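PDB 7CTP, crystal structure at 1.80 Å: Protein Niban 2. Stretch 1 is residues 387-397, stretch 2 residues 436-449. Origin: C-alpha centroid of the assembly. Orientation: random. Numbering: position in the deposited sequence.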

ATOM      1  N   TYR A 387     -21.832  -4.516 -24.101  1.00 47.50           N
ATOM      2  CA  TYR A 387     -21.617  -3.258 -23.392  1.00 44.52           C
ATOM      3  C   TYR A 387     -21.336  -3.496 -21.913  1.00 39.93           C
ATOM      4  O   TYR A 387     -20.509  -2.798 -21.316  1.00 39.06           O
ATOM      5  N   MET A 388     -22.014  -4.475 -21.308  1.00 40.49           N
ATOM      6  CA  MET A 388     -21.777  -4.786 -19.902  1.00 41.41           C
ATOM      7  C   MET A 388     -20.379  -5.340 -19.673  1.00 40.83           C
ATOM      8  O   MET A 388     -19.794  -5.121 -18.605  1.00 37.50           O
ATOM      9  N   GLU A 389     -19.838  -6.070 -20.650  1.00 41.82           N
ATOM     10  CA  GLU A 389     -18.489  -6.601 -20.513  1.00 44.86           C
ATOM     11  C   GLU A 389     -17.464  -5.477 -20.433  1.00 42.30           C
ATOM     12  O   GLU A 389     -16.508  -5.553 -19.650  1.00 39.64           O
ATOM     13  N   LYS A 390     -17.652  -4.422 -21.228  1.00 40.70           N
ATOM     14  CA  LYS A 390     -16.745  -3.281 -21.172  1.00 43.03           C
ATOM     15  C   LYS A 390     -16.934  -2.493 -19.883  1.00 39.44           C
ATOM     16  O   LYS A 390     -15.957  -2.057 -19.262  1.00 36.48           O
ATOM     17  N   LEU A 391     -18.189  -2.304 -19.460  1.00 30.09           N
ATOM     18  CA  LEU A 391     -18.442  -1.571 -18.222  1.00 35.45           C
ATOM     19  C   LEU A 391     -17.894  -2.325 -17.018  1.00 31.74           C
ATOM     20  O   LEU A 391     -17.431  -1.707 -16.051  1.00 28.29           O
ATOM     21  N   SER A 392     -17.940  -3.664 -17.064  1.00 34.19           N
ATOM     22  CA  SER A 392     -17.506  -4.485 -15.935  1.00 27.36           C
ATOM     23  C   SER A 392     -16.051  -4.237 -15.575  1.00 36.08           C
ATOM     24  O   SER A 392     -15.648  -4.493 -14.432  1.00 33.53           O
ATOM     25  N   ARG A 393     -15.253  -3.736 -16.522  1.00 29.56           N
ATOM     26  CA  ARG A 393     -13.819  -3.544 -16.340  1.00 29.53           C
ATOM     27  C   ARG A 393     -13.435  -2.096 -16.075  1.00 31.58           C
ATOM     28  O   ARG A 393     -12.235  -1.782 -16.057  1.00 27.66           O
ATOM     29  N   LEU A 394     -14.422  -1.218 -15.871  1.00 27.62           N
ATOM     30  CA  LEU A 394     -14.163   0.220 -15.788  1.00 24.65           C
ATOM     31  C   LEU A 394     -13.144   0.556 -14.701  1.00 29.66           C
ATOM     32  O   LEU A 394     -12.276   1.415 -14.898  1.00 25.15           O
ATOM     33  N   ALA A 395     -13.226  -0.115 -13.552  1.00 26.30           N
ATOM     34  CA  ALA A 395     -12.342   0.254 -12.450  1.00 23.06           C
ATOM     35  C   ALA A 395     -10.875   0.030 -12.781  1.00 22.71           C
ATOM     36  O   ALA A 395     -10.009   0.575 -12.086  1.00 26.77           O
ATOM     37  N   TYR A 396     -10.575  -0.743 -13.822  1.00 21.41           N
ATOM     38  CA  TYR A 396      -9.203  -1.027 -14.222  1.00 26.20           C
ATOM     39  C   TYR A 396      -8.838  -0.408 -15.564  1.00 25.98           C
ATOM     40  O   TYR A 396      -7.787  -0.743 -16.124  1.00 24.25           O
ATOM     41  N   HIS A 397      -9.678   0.477 -16.095  1.00 27.92           N
ATOM     42  CA  HIS A 397      -9.416   1.063 -17.400  1.00 24.90           C
ATOM     43  C   HIS A 397      -8.208   1.980 -17.291  1.00 24.35           C
ATOM     44  O   HIS A 397      -8.224   2.911 -16.475  1.00 26.82           O
ATOM     45  N   MET A 436     -10.527   4.359  -4.259  1.00 24.97           N
ATOM     46  CA  MET A 436     -11.302   4.798  -5.418  1.00 24.21           C
ATOM     47  C   MET A 436     -11.514   3.657  -6.399  1.00 28.33           C
ATOM     48  O   MET A 436     -12.606   3.504  -6.959  1.00 25.40           O
ATOM     49  N   ARG A 437     -10.479   2.845  -6.622  1.00 22.80           N
ATOM     50  CA  ARG A 437     -10.610   1.702  -7.518  1.00 23.15           C
ATOM     51  C   ARG A 437     -11.632   0.711  -6.981  1.00 26.45           C
ATOM     52  O   ARG A 437     -12.479   0.201  -7.728  1.00 27.11           O
ATOM     53  N   GLU A 438     -11.573   0.440  -5.676  1.00 25.98           N
ATOM     54  CA  GLU A 438     -12.526  -0.474  -5.051  1.00 23.06           C
ATOM     55  C   GLU A 438     -13.951   0.032  -5.215  1.00 25.86           C
ATOM     56  O   GLU A 438     -14.852  -0.724  -5.594  1.00 29.89           O
ATOM     57  N   GLN A 439     -14.175   1.317  -4.941  1.00 26.40           N
ATOM     58  CA  GLN A 439     -15.545   1.830  -4.983  1.00 28.75           C
ATOM     59  C   GLN A 439     -16.078   1.878  -6.409  1.00 29.34           C
ATOM     60  O   GLN A 439     -17.278   1.670  -6.635  1.00 27.98           O
ATOM     61  N   MET A 440     -15.206   2.129  -7.390  1.00 25.48           N
ATOM     62  CA  MET A 440     -15.643   2.048  -8.781  1.00 25.00           C
ATOM     63  C   MET A 440     -16.000   0.615  -9.157  1.00 30.15           C
ATOM     64  O   MET A 440     -17.031   0.374  -9.798  1.00 27.57           O
ATOM     65  N   ASP A 441     -15.169  -0.353  -8.758  1.00 26.27           N
ATOM     66  CA  ASP A 441     -15.477  -1.747  -9.066  1.00 27.65           C
ATOM     67  C   ASP A 441     -16.777  -2.172  -8.403  1.00 24.95           C
ATOM     68  O   ASP A 441     -17.588  -2.883  -9.008  1.00 27.51           O
ATOM     69  N   ASN A 442     -16.998  -1.739  -7.164  1.00 25.47           N
ATOM     70  CA  ASN A 442     -18.251  -2.081  -6.496  1.00 28.71           C
ATOM     71  C   ASN A 442     -19.441  -1.463  -7.221  1.00 33.09           C
ATOM     72  O   ASN A 442     -20.503  -2.086  -7.327  1.00 29.55           O
ATOM     73  N   ALA A 443     -19.280  -0.246  -7.739  1.00 30.24           N
ATOM     74  CA  ALA A 443     -20.391   0.415  -8.423  1.00 27.85           C
ATOM     75  C   ALA A 443     -20.770  -0.327  -9.697  1.00 30.94           C
ATOM     76  O   ALA A 443     -21.960  -0.558  -9.965  1.00 30.53           O
ATOM     77  N   VAL A 444     -19.779  -0.714 -10.503  1.00 26.92           N
ATOM     78  CA  VAL A 444     -20.104  -1.390 -11.755  1.00 23.84           C
ATOM     79  C   VAL A 444     -20.575  -2.816 -11.493  1.00 31.66           C
ATOM     80  O   VAL A 444     -21.470  -3.314 -12.183  1.00 31.99           O
ATOM     81  N   TYR A 445     -20.004  -3.492 -10.488  1.00 27.70           N
ATOM     82  CA  TYR A 445     -20.493  -4.830 -10.149  1.00 28.51           C
ATOM     83  C   TYR A 445     -21.942  -4.770  -9.683  1.00 36.07           C
ATOM     84  O   TYR A 445     -22.782  -5.577 -10.105  1.00 34.76           O
ATOM     85  N   THR A 446     -22.244  -3.822  -8.793  1.00 31.73           N
ATOM     86  CA  THR A 446     -23.614  -3.645  -8.324  1.00 32.02           C
ATOM     87  C   THR A 446     -24.549  -3.316  -9.482  1.00 40.26           C
ATOM     88  O   THR A 446     -25.644  -3.885  -9.592  1.00 32.26           O
ATOM     89  N   PHE A 447     -24.129  -2.398 -10.359  1.00 30.36           N
ATOM     90  CA  PHE A 447     -24.961  -2.033 -11.503  1.00 34.37           C
ATOM     91  C   PHE A 447     -25.274  -3.247 -12.364  1.00 34.89           C
ATOM     92  O   PHE A 447     -26.425  -3.457 -12.762  1.00 34.49           O
ATOM     93  N   GLU A 448     -24.255  -4.057 -12.662  1.00 30.04           N
ATOM     94  CA  GLU A 448     -24.465  -5.242 -13.489  1.00 35.86           C
ATOM     95  C   GLU A 448     -25.431  -6.207 -12.815  1.00 46.13           C
ATOM     96  O   GLU A 448     -26.391  -6.685 -13.436  1.00 42.31           O
ATOM     97  N   THR A 449     -25.196  -6.493 -11.533  1.00 38.50           N
ATOM     98  CA  THR A 449     -26.028  -7.453 -10.816  1.00 36.57           C
ATOM     99  C   THR A 449     -27.473  -6.979 -10.732  1.00 47.85           C
ATOM    100  O   THR A 449     -28.408  -7.753 -10.979  1.00 42.88           O
TER

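The two stretches run nearly antiparallel, their helix axes inclined at 158° and 10.5 Å apart at closest approach, and Val444 lies at the middle of the apolar seam between them. Its CA-to-CB bond points toward stretch 1, and with chi1 in m it spreads two methyls against stretch 1. Val444 CG1 meets Leu391 CG at 4.2 Å and Leu394 CD2 at 4.0 Å, while Val444 CG2 lies 3.9 Å from Ser392 O. A short, branched residue suits this place, because the backbone itself comes close: Leu391 O is 3.7 Å from Val444 CB. That carbonyl accepts the hydrogen bond from Leu394 N in the type I turn that brings both leucines onto the same partner.

Both leucines point toward the helix and adopt the t, p rotamer. Leu394 CD2 also reaches Met440 SD at 3.6 Å, whereas Leu391 CD2 packs 3.6 Å from Phe447 CD2. Beyond Leu391, Met388 folds into m, m, m, a compact form that brings its CE to 3.4 Å from Glu448 CB and 4.2 Å from Phe447 CD2. The methyl and the sulfur both approach the edge of the Phe447 ring, which is held with chi1 in t. The unbranched thioether can bend to fill such a gap.

Toward the other end the two stretches draw together, and the CA atoms of Ala395 and Asp441 are only 5.0 Å apart. Alanine fits this close approach: Ala395 CB sits 3.5 Å from Asp441 N and 3.7 Å from Met440 CG. Met440, t then p, touches both residues, its CG against Ala395 and its SD against Leu394.

No direct hydrogen bond crosses the contact; water supplies the polar link. Water 1 donates to Ser392 O (2.7 Å) and Asp441 OD1 (2.8 Å) and accepts from Ala395 N (3.0 Å), so it satisfies backbone groups in and just after the turn and ties them to the carboxylate. The Ser392 side chain, chi1 in p, turns back instead, its OG donating to Glu389 O at 2.7 Å. Aspartate in t offers its second oxygen to water 2, which donates to Asp441 OD2 at 2.7 Å and lies 2.6 Å from Tyr396 OH.

Tyr396, chi1 in m, starts sideways, but its end comes nearer stretch 2. Its ring edge meets one face of the Arg437 guanidinium, with Tyr396 CE1 3.7 Å from Arg437 NH1. Arginine suits this margin: the aliphatic Arg437 CG packs 3.4 Å from Ala395 O, while its guanidinium nitrogens NH1 and NH2 find hydrogen-bond partners elsewhere in the structure.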

ATOM      1  CB  TYR A 387     -22.821  -2.337 -23.569  1.00 46.57           C
ATOM      2  CG  TYR A 387     -23.185  -2.055 -25.009  1.00 56.50           C
ATOM      3  CD1 TYR A 387     -22.214  -1.995 -26.004  1.00 65.11           C
ATOM      4  CD2 TYR A 387     -24.507  -1.837 -25.370  1.00 71.33           C
ATOM      5  CE1 TYR A 387     -22.557  -1.732 -27.326  1.00 67.79           C
ATOM      6  CE2 TYR A 387     -24.860  -1.579 -26.677  1.00 62.90           C
ATOM      7  CZ  TYR A 387     -23.884  -1.523 -27.654  1.00 71.21           C
ATOM      8  OH  TYR A 387     -24.241  -1.261 -28.963  1.00 79.55           O
ATOM      9  CB  MET A 388     -22.819  -5.784 -19.388  1.00 38.25           C
ATOM     10  CG  MET A 388     -24.230  -5.221 -19.265  1.00 54.08           C
ATOM     11  SD  MET A 388     -24.353  -3.770 -18.204  1.00 59.26           S
ATOM     12  CE  MET A 388     -23.446  -4.333 -16.789  1.00 38.18           C
ATOM     13  CB  GLU A 389     -18.182  -7.542 -21.676  1.00 51.88           C
ATOM     14  CG  GLU A 389     -17.001  -8.458 -21.435  1.00 58.72           C
ATOM     15  CD  GLU A 389     -15.681  -7.778 -21.703  1.00 63.41           C
ATOM     16  OE1 GLU A 389     -15.662  -6.785 -22.467  1.00 64.17           O
ATOM     17  OE2 GLU A 389     -14.667  -8.240 -21.138  1.00 57.16           O
ATOM     18  CB  LYS A 390     -16.947  -2.384 -22.395  1.00 40.22           C
ATOM     19  CG  LYS A 390     -16.093  -2.789 -23.599  1.00 56.54           C
ATOM     20  CD  LYS A 390     -16.605  -2.186 -24.906  1.00 58.38           C
ATOM     21  CE  LYS A 390     -15.931  -0.858 -25.240  1.00 52.02           C
ATOM     22  NZ  LYS A 390     -16.124   0.186 -24.190  1.00 67.51           N
ATOM     23  CB  LEU A 391     -19.938  -1.317 -18.046  1.00 34.28           C
ATOM     24  CG  LEU A 391     -20.300  -0.447 -16.836  1.00 35.74           C
ATOM     25  CD1 LEU A 391     -19.957   1.011 -17.115  1.00 28.20           C
ATOM     26  CD2 LEU A 391     -21.767  -0.594 -16.435  1.00 34.42           C
ATOM     27  CB  SER A 392     -17.711  -5.975 -16.233  1.00 26.67           C
ATOM     28  OG  SER A 392     -16.753  -6.471 -17.157  1.00 33.49           O
ATOM     29  CB  ARG A 393     -13.071  -4.043 -17.574  1.00 33.47           C
ATOM     30  CG  ARG A 393     -13.452  -5.437 -17.964  1.00 45.95           C
ATOM     31  CD  ARG A 393     -12.483  -6.036 -18.954  1.00 45.75           C
ATOM     32  NE  ARG A 393     -12.590  -7.487 -18.907  1.00 65.66           N
ATOM     33  CZ  ARG A 393     -11.739  -8.278 -18.266  1.00 45.57           C
ATOM     34  NH1 ARG A 393     -10.686  -7.760 -17.638  1.00 42.75           N
ATOM     35  NH2 ARG A 393     -11.937  -9.587 -18.269  1.00 41.27           N
ATOM     36  CB  LEU A 394     -15.471   0.967 -15.540  1.00 29.30           C
ATOM     37  CG  LEU A 394     -15.409   2.478 -15.328  1.00 26.86           C
ATOM     38  CD1 LEU A 394     -14.716   3.150 -16.505  1.00 27.91           C
ATOM     39  CD2 LEU A 394     -16.812   3.027 -15.137  1.00 25.80           C
ATOM     40  CB  ALA A 395     -12.704  -0.518 -11.183  1.00 23.13           C
ATOM     41  CB  TYR A 396      -8.978  -2.540 -14.259  1.00 26.26           C
ATOM     42  CG  TYR A 396      -9.291  -3.185 -12.932  1.00 25.78           C
ATOM     43  CD1 TYR A 396      -8.331  -3.241 -11.928  1.00 27.90           C
ATOM     44  CD2 TYR A 396     -10.562  -3.688 -12.657  1.00 27.44           C
ATOM     45  CE1 TYR A 396      -8.613  -3.798 -10.704  1.00 29.89           C
ATOM     46  CE2 TYR A 396     -10.850  -4.246 -11.426  1.00 32.38           C
ATOM     47  CZ  TYR A 396      -9.870  -4.301 -10.459  1.00 30.72           C
ATOM     48  OH  TYR A 396     -10.143  -4.852  -9.228  1.00 29.39           O
ATOM     49  CB  HIS A 397     -10.633   1.840 -17.897  1.00 28.87           C
ATOM     50  CG  HIS A 397     -10.606   2.122 -19.366  1.00 30.40           C
ATOM     51  ND1 HIS A 397      -9.810   3.101 -19.920  1.00 29.48           N
ATOM     52  CD2 HIS A 397     -11.274   1.551 -20.395  1.00 31.90           C
ATOM     53  CE1 HIS A 397      -9.988   3.123 -21.230  1.00 35.20           C
ATOM     54  NE2 HIS A 397     -10.874   2.193 -21.544  1.00 32.07           N
ATOM     55  CB  MET A 436     -10.613   5.976  -6.112  1.00 20.82           C
ATOM     56  CG  MET A 436     -10.664   7.254  -5.327  1.00 23.46           C
ATOM     57  SD  MET A 436      -9.692   8.534  -6.149  1.00 33.15           S
ATOM     58  CE  MET A 436      -9.248   9.522  -4.733  1.00 29.27           C
ATOM     59  CB  ARG A 437      -9.256   1.025  -7.711  1.00 23.56           C
ATOM     60  CG  ARG A 437      -9.223   0.006  -8.847  1.00 24.39           C
ATOM     61  CD  ARG A 437      -7.823  -0.568  -9.040  1.00 28.45           C
ATOM     62  NE  ARG A 437      -7.440  -1.451  -7.930  1.00 27.18           N
ATOM     63  CZ  ARG A 437      -6.394  -2.270  -7.960  1.00 27.00           C
ATOM     64  NH1 ARG A 437      -5.632  -2.324  -9.045  1.00 25.34           N
ATOM     65  NH2 ARG A 437      -6.115  -3.039  -6.909  1.00 29.51           N
ATOM     66  CB  GLU A 438     -12.179  -0.649  -3.571  1.00 23.60           C
ATOM     67  CG  GLU A 438     -10.876  -1.401  -3.347  1.00 30.83           C
ATOM     68  CD  GLU A 438     -10.361  -1.294  -1.921  1.00 41.62           C
ATOM     69  OE1 GLU A 438      -9.498  -2.117  -1.553  1.00 37.24           O
ATOM     70  OE2 GLU A 438     -10.801  -0.389  -1.179  1.00 40.90           O
ATOM     71  CB  GLN A 439     -15.620   3.197  -4.319  1.00 27.80           C
ATOM     72  CG  GLN A 439     -15.421   3.139  -2.810  1.00 35.47           C
ATOM     73  CD  GLN A 439     -16.195   1.999  -2.161  1.00 48.50           C
ATOM     74  OE1 GLN A 439     -17.422   1.945  -2.240  1.00 43.34           O
ATOM     75  NE2 GLN A 439     -15.479   1.087  -1.514  1.00 36.50           N
ATOM     76  CB  MET A 440     -14.567   2.595  -9.714  1.00 26.10           C
ATOM     77  CG  MET A 440     -14.911   2.471 -11.193  1.00 26.15           C
ATOM     78  SD  MET A 440     -16.286   3.549 -11.659  1.00 27.05           S
ATOM     79  CE  MET A 440     -15.363   4.958 -12.253  1.00 28.50           C
ATOM     80  CB  ASP A 441     -14.336  -2.663  -8.628  1.00 28.53           C
ATOM     81  CG  ASP A 441     -14.441  -4.062  -9.232  1.00 26.76           C
ATOM     82  OD1 ASP A 441     -14.614  -4.177 -10.467  1.00 29.91           O
ATOM     83  OD2 ASP A 441     -14.327  -5.051  -8.468  1.00 33.65           O
ATOM     84  CB  ASN A 442     -18.223  -1.630  -5.038  1.00 27.02           C
ATOM     85  CG  ASN A 442     -17.175  -2.373  -4.211  1.00 28.22           C
ATOM     86  OD1 ASN A 442     -16.575  -3.349  -4.673  1.00 32.02           O
ATOM     87  ND2 ASN A 442     -16.955  -1.911  -2.988  1.00 34.96           N
ATOM     88  CB  ALA A 443     -20.044   1.877  -8.720  1.00 26.38           C
ATOM     89  CB  VAL A 444     -18.918  -1.344 -12.737  1.00 28.23           C
ATOM     90  CG1 VAL A 444     -18.591   0.108 -13.083  1.00 31.24           C
ATOM     91  CG2 VAL A 444     -17.721  -2.072 -12.173  1.00 34.75           C
ATOM     92  CB  TYR A 445     -19.620  -5.468  -9.068  1.00 27.22           C
ATOM     93  CG  TYR A 445     -20.137  -6.826  -8.624  1.00 29.37           C
ATOM     94  CD1 TYR A 445     -20.040  -7.934  -9.459  1.00 37.39           C
ATOM     95  CD2 TYR A 445     -20.736  -6.992  -7.383  1.00 32.62           C
ATOM     96  CE1 TYR A 445     -20.514  -9.169  -9.069  1.00 34.08           C
ATOM     97  CE2 TYR A 445     -21.217  -8.229  -6.982  1.00 31.78           C
ATOM     98  CZ  TYR A 445     -21.101  -9.311  -7.830  1.00 40.23           C
ATOM     99  OH  TYR A 445     -21.575 -10.552  -7.441  1.00 37.73           O
ATOM    100  CB  THR A 446     -23.666  -2.542  -7.269  1.00 31.15           C
ATOM    101  OG1 THR A 446     -22.810  -2.888  -6.171  1.00 27.79           O
ATOM    102  CG2 THR A 446     -25.089  -2.367  -6.762  1.00 32.31           C
ATOM    103  CB  PHE A 447     -24.288  -0.953 -12.354  1.00 29.33           C
ATOM    104  CG  PHE A 447     -25.148  -0.476 -13.498  1.00 27.04           C
ATOM    105  CD1 PHE A 447     -26.195   0.407 -13.270  1.00 31.56           C
ATOM    106  CD2 PHE A 447     -24.933  -0.939 -14.792  1.00 33.81           C
ATOM    107  CE1 PHE A 447     -27.005   0.834 -14.316  1.00 32.90           C
ATOM    108  CE2 PHE A 447     -25.735  -0.515 -15.840  1.00 34.06           C
ATOM    109  CZ  PHE A 447     -26.767   0.373 -15.603  1.00 29.16           C
ATOM    110  CB  GLU A 448     -23.135  -5.942 -13.774  1.00 42.17           C
ATOM    111  CG  GLU A 448     -23.313  -7.235 -14.572  1.00 46.77           C
ATOM    112  CD  GLU A 448     -22.006  -7.861 -15.011  1.00 53.94           C
ATOM    113  OE1 GLU A 448     -20.945  -7.504 -14.454  1.00 48.54           O
ATOM    114  OE2 GLU A 448     -22.046  -8.723 -15.915  1.00 53.20           O
ATOM    115  CB  THR A 449     -25.456  -7.699  -9.424  1.00 38.85           C
ATOM    116  OG1 THR A 449     -24.067  -8.028  -9.540  1.00 36.80           O
ATOM    117  CG2 THR A 449     -26.181  -8.856  -8.750  1.00 38.17           C
TER
HETATM  118  O   HOH W   1     -14.163  -2.896 -12.924  1.00 31.90           O
HETATM  119  O   HOH W   2     -12.139  -6.467  -9.009  1.00 29.86           O